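Long-range contacts in 3-deoxy-manno-octulosonate cytidylyltransferase (Escherichia coli, PDB 1H7E), which joins the eight-carbon sugar KDO to CMP, drawn from CTP with release of diphosphate, and so probably activates it for bacterial lipopolysaccharide synthesis: residues T124-I129 with T214-A219; A37-G42 with I102-V107; K65-R70 with V81-K86. One frame throughout, in Å; residues are numbered along the deposited sequence.

How the contacts relate
From the N terminus, contact 2 opens first, at the end of helix 29-38. Before it closes, contact 3 opens and shuts inside its loop, joining strand 65-68, at one edge of the central sheet, to helix 76-86. Residues 102-107 then close contact 2 at the start of helix 104-116. Contact 1 comes in series after both: strand 122-129 follows that helix, and the chain returns 85 residues later to pair strand 212-216 at the opposite edge of the sheet. Contacts 1 and 2 touch, since Arg103 hydrogen-bonds to the carbonyls of Ala218 and Ala219. Contact 3 stands apart, its centre about 28 Å from that of contact 1, on the other side of the chain's centre.

Contact 1: residues T124-I129 with T214-A219; sequences TLCHAI and TFEVAA
The imidazole of His127 overlaps the backbone of Ala219, whose CA stands over one ring face, 3.7 Å from the centroid and 16° off the normal, a CH-pi contact. A chi1 of 69° sets CG of His127 between its own backbone N and carbonyl carbon, 3.6 Å from Ala219 CA. ND1 probably steadies the ring, donating to Ala128 O at 3.1 Å from above the carbonyl plane. Earlier in both segments, strands 122-129 and 212-216 run parallel at the edge of the mixed sheet of this GT-A-like nucleotidyltransferase fold. Phe215 N donates to Thr124 O, Cys126 N to Phe215 O, and Val217 N to Cys126 O, this last at 2.9 Å and nearly collinear with the carbonyl. On one face of the sheet, Thr214 CG2 lies 3.6 Å from Cys126 SG and equally close to Cys126 CB. Thr214 and Thr124 lie side by side, and the buried OG1 of Thr214 finds no polar partner. On the face with Leu125 and Phe215, Leu125 CD2 reaches on to Val217 CG1, 4.0 Å away, with Asp106 of helix 104-116 touching both residues. One water takes the N-H of Ala128 and donates to Val217 O and Glu216 OE2; OE2 also salt-bridges Arg168.

Contact 2: residues A37-G42 with I102-V107; sequences ALQVAG and IRPRDV
Gln39 meets Pro104 at both ends of its side chain: CB lies 4.0 Å from Pro104 CG, and beyond it the chain runs extended, CD anti to CA (chi2 175°), until OE1 comes within 3.8 Å of the same Pro104 CG. The amide oxygen therefore rests on carbon, and no hydrogen bond crosses the contact. The next residue, Val40, turns both methyls to the other segment. Its CG1 packs 3.9 Å from Val107 CG1, while CG2 lies 4.0 Å from Val107 CB and equally far from Pro104 O, the two valines crossing at about a right angle. Pro104 opens helix 104-116 after Arg103 at the N-cap, and the contact seats this first turn against the loop that leads from helix 29-38 to strand 45-50 in the alpha/beta fold. Inward, Val40 also rests on Ile5 of strand 3-8, and Val107 on Leu95. Outward, Arg105 folds back, and Pro104 CB lies 3.8 Å above its guanidinium plane, toward the rim. Its NH1 stays 4.0 Å from Gln39 O, too long for a bond, and forms its salt bridge with Glu108, whose OE2 also accepts the N-H of Ala41.

Contact 3: residues K65-R70 with V81-K86; sequences KAIMTR and VEVMHK
Glu82 holds CG anti to its backbone N (chi1 -178°) and CD anti to CA (chi2 -172°), and this straight chain carries the carboxylate from the helix to the backbone of Thr69 and Arg70. The two segments belong to a beta-alpha-beta crossover: strand 65-68, at the edge of the sheet, leads through helix 76-86 to the parallel strand 91-94, and the contact holds the helix to the end of the strand it follows. OE1 of Glu82 receives the N-H of Arg70 on its syn lone pair at 2.9 Å, with an angle of 164° at the hydrogen. The same oxygen accepts a bond from His73 NE2 and lies 3.2 Å from Thr69 CB. Arg70 lays one face of its guanidinium over Glu82 CD, the planes nearly parallel and OE1 toward the rim, but NH1 remains 4.1 Å from Glu82 OE2 and aims no N-H at it, so any attraction is probably electrostatic; NE of Arg70 is in a salt bridge with Asp72. An alanine here in place of Glu82 would probably leave Arg70 N and His73 NE2 without their acceptor and the guanidinium without the negative charge at its face. Beside this polar end the packing is apolar. Val83 CG2 lies 3.9 Å from Thr69 CG2 and also touches Ile67 CG2, while Ala49 of strand 45-50 meets Val83 as well. Ile67 CD1 rests 4.0 Å from Lys86 CD, against an extended lysine chain. Two waters bridge Lys86 NZ and Met68 O: one donates to Met68 O and to Glu82 OE2 and accepts from Lys86 NZ, while the other accepts from Lys86 NZ at 2.9 Å and donates to Met68 O.

Contact 1: residues T124-I129 with T214-A219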
loop_
_atom_site.group_PDB
_atom_site.type_symbol
_atom_site.label_atom_id
_atom_site.label_comp_id
_atom_site.label_asym_id
_atom_site.label_seq_id
_atom_site.Cartn_x
_atom_site.Cartn_y
_atom_site.Cartn_z
ATOM N N THR A 124 0.644 14.325 4.960
ATOM C CA THR A 124 1.451 14.740 3.831
ATOM C C THR A 124 0.499 15.124 2.698
ATOM O O THR A 124 -0.725 15.078 2.873
ATOM C CB THR A 124 2.468 13.647 3.407
ATOM O OG1 THR A 124 3.373 14.194 2.444
ATOM C CG2 THR A 124 1.741 12.401 2.804
ATOM N N LEU A 125 1.063 15.539 1.569
ATOM C CA LEU A 125 0.264 15.996 0.433
ATOM C C LEU A 125 0.427 15.180 -0.847
ATOM O O LEU A 125 1.413 14.471 -1.026
ATOM C CB LEU A 125 0.617 17.460 0.118
ATOM C CG LEU A 125 0.389 18.504 1.224
ATOM C CD1 LEU A 125 0.934 19.840 0.754
ATOM C CD2 LEU A 125 -1.094 18.592 1.589
ATOM N N CYS A 126 -0.549 15.327 -1.744
ATOM C CA CYS A 126 -0.520 14.656 -3.037
ATOM C C CYS A 126 -1.391 15.449 -4.029
ATOM O O CYS A 126 -2.194 16.304 -3.626
ATOM C CB CYS A 126 -1.038 13.214 -2.906
ATOM S SG CYS A 126 -2.771 13.071 -2.544
ATOM N N HIS A 127 -1.160 15.244 -5.321
ATOM C CA HIS A 127 -1.994 15.882 -6.354
ATOM C C HIS A 127 -2.127 14.913 -7.537
ATOM O O HIS A 127 -1.293 14.017 -7.706
ATOM C CB HIS A 127 -1.484 17.271 -6.791
ATOM C CG HIS A 127 -0.194 17.261 -7.559
ATOM N ND1 HIS A 127 -0.114 16.902 -8.886
ATOM C CD2 HIS A 127 1.061 17.624 -7.198
ATOM C CE1 HIS A 127 1.131 17.040 -9.308
ATOM N NE2 HIS A 127 1.865 17.477 -8.302
ATOM N N ALA A 128 -3.219 15.037 -8.286
ATOM C CA ALA A 128 -3.469 14.161 -9.437
ATOM C C ALA A 128 -2.473 14.348 -10.571
ATOM O O ALA A 128 -2.000 15.461 -10.821
ATOM C CB ALA A 128 -4.888 14.371 -9.956
ATOM N N ILE A 129 -2.075 13.236 -11.190
ATOM C CA ILE A 129 -1.175 13.262 -12.332
ATOM C C ILE A 129 -1.721 12.280 -13.380
ATOM O O ILE A 129 -2.534 11.421 -13.064
ATOM C CB ILE A 129 0.301 12.890 -11.987
ATOM C CG1 ILE A 129 0.364 11.567 -11.227
ATOM C CG2 ILE A 129 0.962 14.009 -11.149
ATOM C CD1 ILE A 129 1.741 10.982 -11.139
ATOM N N THR A 214 -2.913 11.395 3.688
ATOM C CA THR A 214 -2.430 12.132 2.525
ATOM C C THR A 214 -3.521 12.967 1.886
ATOM O O THR A 214 -4.358 12.410 1.171
ATOM C CB THR A 214 -1.842 11.114 1.465
ATOM O OG1 THR A 214 -0.929 10.224 2.113
ATOM C CG2 THR A 214 -1.054 11.819 0.390
ATOM N N PHE A 215 -3.456 14.291 2.094
ATOM C CA PHE A 215 -4.415 15.277 1.560
ATOM C C PHE A 215 -4.160 15.728 0.126
ATOM O O PHE A 215 -3.059 16.143 -0.233
ATOM C CB PHE A 215 -4.465 16.528 2.441
ATOM C CG PHE A 215 -4.815 16.243 3.863
ATOM C CD1 PHE A 215 -6.141 16.211 4.270
ATOM C CD2 PHE A 215 -3.816 15.974 4.789
ATOM C CE1 PHE A 215 -6.471 15.912 5.581
ATOM C CE2 PHE A 215 -4.137 15.674 6.105
ATOM C CZ PHE A 215 -5.468 15.641 6.503
ATOM N N GLU A 216 -5.222 15.729 -0.673
ATOM C CA GLU A 216 -5.111 16.123 -2.069
ATOM C C GLU A 216 -5.221 17.635 -2.311
ATOM O O GLU A 216 -6.126 18.280 -1.791
ATOM C CB GLU A 216 -6.168 15.374 -2.898
ATOM C CG GLU A 216 -5.962 15.554 -4.381
ATOM C CD GLU A 216 -6.977 14.830 -5.234
ATOM O OE1 GLU A 216 -7.609 13.859 -4.781
ATOM O OE2 GLU A 216 -7.127 15.245 -6.389
ATOM N N VAL A 217 -4.286 18.189 -3.088
ATOM C CA VAL A 217 -4.289 19.612 -3.451
ATOM C C VAL A 217 -4.133 19.721 -4.972
ATOM O O VAL A 217 -3.999 18.700 -5.648
ATOM C CB VAL A 217 -3.150 20.401 -2.749
ATOM C CG1 VAL A 217 -3.346 20.356 -1.242
ATOM C CG2 VAL A 217 -1.776 19.877 -3.160
ATOM N N ALA A 218 -4.161 20.943 -5.512
ATOM C CA ALA A 218 -4.004 21.157 -6.961
ATOM C C ALA A 218 -2.545 20.912 -7.388
ATOM O O ALA A 218 -1.649 20.903 -6.539
ATOM C CB ALA A 218 -4.432 22.564 -7.320
ATOM N N ALA A 219 -2.309 20.675 -8.682
ATOM C CA ALA A 219 -0.950 20.444 -9.177
ATOM C C ALA A 219 -0.057 21.595 -8.704
ATOM O O ALA A 219 -0.404 22.764 -8.871
ATOM C CB ALA A 219 -0.938 20.347 -10.707
HETATM O O HOH W 1 -5.153 16.887 -7.518
#

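Contact 2: residues A37-G42 with I102-V107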
loop_
_atom_site.group_PDB
_atom_site.type_symbol
_atom_site.label_atom_id
_atom_site.label_comp_id
_atom_site.label_asym_id
_atom_site.label_seq_id
_atom_site.Cartn_x
_atom_site.Cartn_y
_atom_site.Cartn_z
ATOM N N ALA A 37 6.803 30.619 3.837
ATOM C CA ALA A 37 6.517 29.936 5.103
ATOM C C ALA A 37 5.934 30.911 6.131
ATOM O O ALA A 37 5.037 30.549 6.908
ATOM C CB ALA A 37 7.791 29.283 5.641
ATOM N N LEU A 38 6.410 32.161 6.105
ATOM C CA LEU A 38 5.918 33.180 7.031
ATOM C C LEU A 38 4.459 33.533 6.808
ATOM O O LEU A 38 3.803 34.016 7.726
ATOM C CB LEU A 38 6.755 34.457 6.943
ATOM C CG LEU A 38 8.104 34.369 7.628
ATOM C CD1 LEU A 38 8.929 35.594 7.297
ATOM C CD2 LEU A 38 7.880 34.230 9.109
ATOM N N GLN A 39 3.963 33.285 5.592
ATOM C CA GLN A 39 2.583 33.581 5.232
ATOM C C GLN A 39 1.589 32.512 5.667
ATOM O O GLN A 39 0.392 32.666 5.458
ATOM C CB GLN A 39 2.473 33.795 3.724
ATOM C CG GLN A 39 3.367 34.908 3.179
ATOM C CD GLN A 39 3.329 35.005 1.651
ATOM O OE1 GLN A 39 2.317 34.684 1.030
ATOM N NE2 GLN A 39 4.436 35.441 1.042
ATOM N N VAL A 40 2.077 31.429 6.267
ATOM C CA VAL A 40 1.198 30.344 6.705
ATOM C C VAL A 40 0.586 30.676 8.049
ATOM O O VAL A 40 1.291 30.822 9.041
ATOM C CB VAL A 40 1.950 28.980 6.809
ATOM C CG1 VAL A 40 0.996 27.878 7.221
ATOM C CG2 VAL A 40 2.619 28.639 5.488
ATOM N N ALA A 41 -0.733 30.794 8.077
ATOM C CA ALA A 41 -1.434 31.102 9.314
ATOM C C ALA A 41 -1.357 29.936 10.284
ATOM O O ALA A 41 -1.282 28.784 9.859
ATOM C CB ALA A 41 -2.893 31.426 9.016
ATOM N N GLY A 42 -1.376 30.239 11.581
ATOM C CA GLY A 42 -1.345 29.203 12.605
ATOM C C GLY A 42 0.021 28.663 12.982
ATOM O O GLY A 42 0.128 27.778 13.830
ATOM N N ILE A 102 6.131 26.958 -3.398
ATOM C CA ILE A 102 5.203 26.379 -2.440
ATOM C C ILE A 102 4.036 27.351 -2.190
ATOM O O ILE A 102 4.245 28.557 -2.091
ATOM C CB ILE A 102 5.959 26.077 -1.094
ATOM C CG1 ILE A 102 4.997 25.594 -0.017
ATOM C CG2 ILE A 102 6.667 27.322 -0.561
ATOM C CD1 ILE A 102 4.358 24.285 -0.346
ATOM N N ARG A 103 2.807 26.842 -2.171
ATOM C CA ARG A 103 1.642 27.682 -1.899
ATOM C C ARG A 103 1.288 27.627 -0.418
ATOM O O ARG A 103 0.986 26.563 0.104
ATOM C CB ARG A 103 0.411 27.220 -2.684
ATOM C CG ARG A 103 0.463 27.449 -4.186
ATOM C CD ARG A 103 -0.881 27.061 -4.819
ATOM N NE ARG A 103 -1.149 25.630 -4.661
ATOM C CZ ARG A 103 -0.940 24.710 -5.603
ATOM N NH1 ARG A 103 -0.469 25.053 -6.801
ATOM N NH2 ARG A 103 -1.135 23.434 -5.313
ATOM N N PRO A 104 1.308 28.780 0.277
ATOM C CA PRO A 104 0.977 28.841 1.704
ATOM C C PRO A 104 -0.328 28.143 2.076
ATOM O O PRO A 104 -0.428 27.530 3.149
ATOM C CB PRO A 104 0.888 30.346 1.956
ATOM C CG PRO A 104 1.988 30.872 1.087
ATOM C CD PRO A 104 1.804 30.088 -0.202
ATOM N N ARG A 105 -1.323 28.228 1.196
ATOM C CA ARG A 105 -2.630 27.608 1.439
ATOM C C ARG A 105 -2.549 26.084 1.548
ATOM O O ARG A 105 -3.311 25.472 2.288
ATOM C CB ARG A 105 -3.625 28.013 0.337
ATOM C CG ARG A 105 -4.847 28.844 0.819
ATOM C CD ARG A 105 -4.491 30.064 1.725
ATOM N NE ARG A 105 -3.722 31.124 1.054
ATOM C CZ ARG A 105 -2.874 31.954 1.669
ATOM N NH1 ARG A 105 -2.671 31.867 2.980
ATOM N NH2 ARG A 105 -2.198 32.855 0.969
ATOM N N ASP A 106 -1.612 25.473 0.832
ATOM C CA ASP A 106 -1.452 24.015 0.889
ATOM C C ASP A 106 -0.909 23.572 2.241
ATOM O O ASP A 106 -1.276 22.503 2.743
ATOM C CB ASP A 106 -0.520 23.512 -0.220
ATOM C CG ASP A 106 -1.119 23.665 -1.607
ATOM O OD1 ASP A 106 -2.339 23.917 -1.729
ATOM O OD2 ASP A 106 -0.345 23.530 -2.573
ATOM N N VAL A 107 0.001 24.364 2.808
ATOM C CA VAL A 107 0.556 24.028 4.119
ATOM C C VAL A 107 -0.551 24.194 5.175
ATOM O O VAL A 107 -0.646 23.407 6.125
ATOM C CB VAL A 107 1.797 24.898 4.459
ATOM C CG1 VAL A 107 2.382 24.472 5.794
ATOM C CG2 VAL A 107 2.838 24.780 3.360
#

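Contact 3: residues K65-R70 with V81-K86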
loop_
_atom_site.group_PDB
_atom_site.type_symbol
_atom_site.label_atom_id
_atom_site.label_comp_id
_atom_site.label_asym_id
_atom_site.label_seq_id
_atom_site.Cartn_x
_atom_site.Cartn_y
_atom_site.Cartn_z
ATOM N N LYS A 65 15.562 32.725 11.218
ATOM C CA LYS A 65 16.141 31.881 12.266
ATOM C C LYS A 65 16.763 30.621 11.672
ATOM O O LYS A 65 16.136 29.915 10.875
ATOM C CB LYS A 65 15.078 31.485 13.282
ATOM C CG LYS A 65 14.324 32.648 13.890
ATOM C CD LYS A 65 13.263 32.138 14.850
ATOM C CE LYS A 65 12.519 33.279 15.506
ATOM N NZ LYS A 65 11.661 32.772 16.615
ATOM N N ALA A 66 18.019 30.369 12.028
ATOM C CA ALA A 66 18.744 29.191 11.565
ATOM C C ALA A 66 19.220 28.406 12.788
ATOM O O ALA A 66 19.408 28.973 13.870
ATOM C CB ALA A 66 19.943 29.602 10.697
ATOM N N ILE A 67 19.335 27.091 12.639
ATOM C CA ILE A 67 19.812 26.234 13.713
ATOM C C ILE A 67 20.759 25.246 13.058
ATOM O O ILE A 67 20.439 24.662 12.018
ATOM C CB ILE A 67 18.653 25.520 14.457
ATOM C CG1 ILE A 67 19.211 24.546 15.498
ATOM C CG2 ILE A 67 17.728 24.818 13.466
ATOM C CD1 ILE A 67 18.194 24.065 16.475
ATOM N N MET A 68 21.980 25.179 13.582
ATOM C CA MET A 68 22.985 24.276 13.060
ATOM C C MET A 68 22.686 22.874 13.559
ATOM O O MET A 68 22.316 22.667 14.721
ATOM C CB MET A 68 24.380 24.708 13.501
ATOM C CG MET A 68 24.928 25.908 12.754
ATOM S SD MET A 68 25.450 25.523 11.071
ATOM C CE MET A 68 26.954 24.560 11.355
ATOM N N THR A 69 22.835 21.914 12.658
ATOM C CA THR A 69 22.566 20.519 12.970
ATOM C C THR A 69 23.776 19.713 12.527
ATOM O O THR A 69 24.676 20.254 11.900
ATOM C CB THR A 69 21.282 20.026 12.228
ATOM O OG1 THR A 69 21.422 20.244 10.818
ATOM C CG2 THR A 69 20.046 20.781 12.715
ATOM N N ARG A 70 23.828 18.438 12.889
ATOM C CA ARG A 70 24.950 17.596 12.488
ATOM C C ARG A 70 24.955 17.339 10.979
ATOM O O ARG A 70 23.905 17.363 10.329
ATOM C CB ARG A 70 24.923 16.270 13.244
ATOM C CG ARG A 70 25.158 16.441 14.730
ATOM C CD ARG A 70 25.438 15.117 15.398
ATOM N NE ARG A 70 24.296 14.217 15.297
ATOM C CZ ARG A 70 23.270 14.210 16.145
ATOM N NH1 ARG A 70 23.234 15.060 17.168
ATOM N NH2 ARG A 70 22.278 13.345 15.976
ATOM N N VAL A 81 14.635 15.401 13.885
ATOM C CA VAL A 81 14.622 14.858 15.253
ATOM C C VAL A 81 15.582 15.678 16.139
ATOM O O VAL A 81 15.258 16.028 17.284
ATOM C CB VAL A 81 14.994 13.334 15.268
ATOM C CG1 VAL A 81 15.276 12.843 16.682
ATOM C CG2 VAL A 81 13.837 12.515 14.685
ATOM N N GLU A 82 16.739 16.025 15.586
ATOM C CA GLU A 82 17.690 16.837 16.321
ATOM C C GLU A 82 17.087 18.220 16.606
ATOM O O GLU A 82 17.252 18.746 17.705
ATOM C CB GLU A 82 19.001 17.004 15.566
ATOM C CG GLU A 82 20.012 17.810 16.368
ATOM C CD GLU A 82 21.265 18.176 15.600
ATOM O OE1 GLU A 82 21.417 17.759 14.429
ATOM O OE2 GLU A 82 22.119 18.891 16.174
ATOM N N VAL A 83 16.407 18.810 15.622
ATOM C CA VAL A 83 15.790 20.118 15.815
ATOM C C VAL A 83 14.698 20.044 16.878
ATOM O O VAL A 83 14.543 20.958 17.696
ATOM C CB VAL A 83 15.167 20.674 14.488
ATOM C CG1 VAL A 83 14.344 21.940 14.773
ATOM C CG2 VAL A 83 16.267 20.975 13.482
ATOM N N MET A 84 13.936 18.953 16.859
ATOM C CA MET A 84 12.831 18.742 17.791
ATOM C C MET A 84 13.231 18.837 19.271
ATOM O O MET A 84 12.475 19.352 20.086
ATOM C CB MET A 84 12.156 17.393 17.500
ATOM C CG MET A 84 11.034 16.985 18.457
ATOM S SD MET A 84 11.626 16.054 19.899
ATOM C CE MET A 84 12.467 14.632 19.102
ATOM N N HIS A 85 14.399 18.308 19.615
ATOM C CA HIS A 85 14.871 18.361 21.007
ATOM C C HIS A 85 15.130 19.777 21.513
ATOM O O HIS A 85 14.962 20.055 22.704
ATOM C CB HIS A 85 16.141 17.552 21.162
ATOM C CG HIS A 85 15.909 16.084 21.151
ATOM N ND1 HIS A 85 15.091 15.456 22.066
ATOM C CD2 HIS A 85 16.394 15.114 20.345
ATOM C CE1 HIS A 85 15.084 14.157 21.820
ATOM N NE2 HIS A 85 15.866 13.924 20.781
ATOM N N LYS A 86 15.530 20.651 20.591
ATOM C CA LYS A 86 15.834 22.049 20.873
ATOM C C LYS A 86 14.709 23.041 20.661
ATOM O O LYS A 86 14.640 24.032 21.374
ATOM C CB LYS A 86 17.060 22.490 20.084
ATOM C CG LYS A 86 18.308 21.825 20.587
ATOM C CD LYS A 86 19.535 22.265 19.841
ATOM C CE LYS A 86 20.768 21.672 20.493
ATOM N NZ LYS A 86 21.982 22.154 19.813
HETATM O O HOH W 2 20.769 21.359 17.122
HETATM O O HOH W 3 22.353 23.878 17.540
#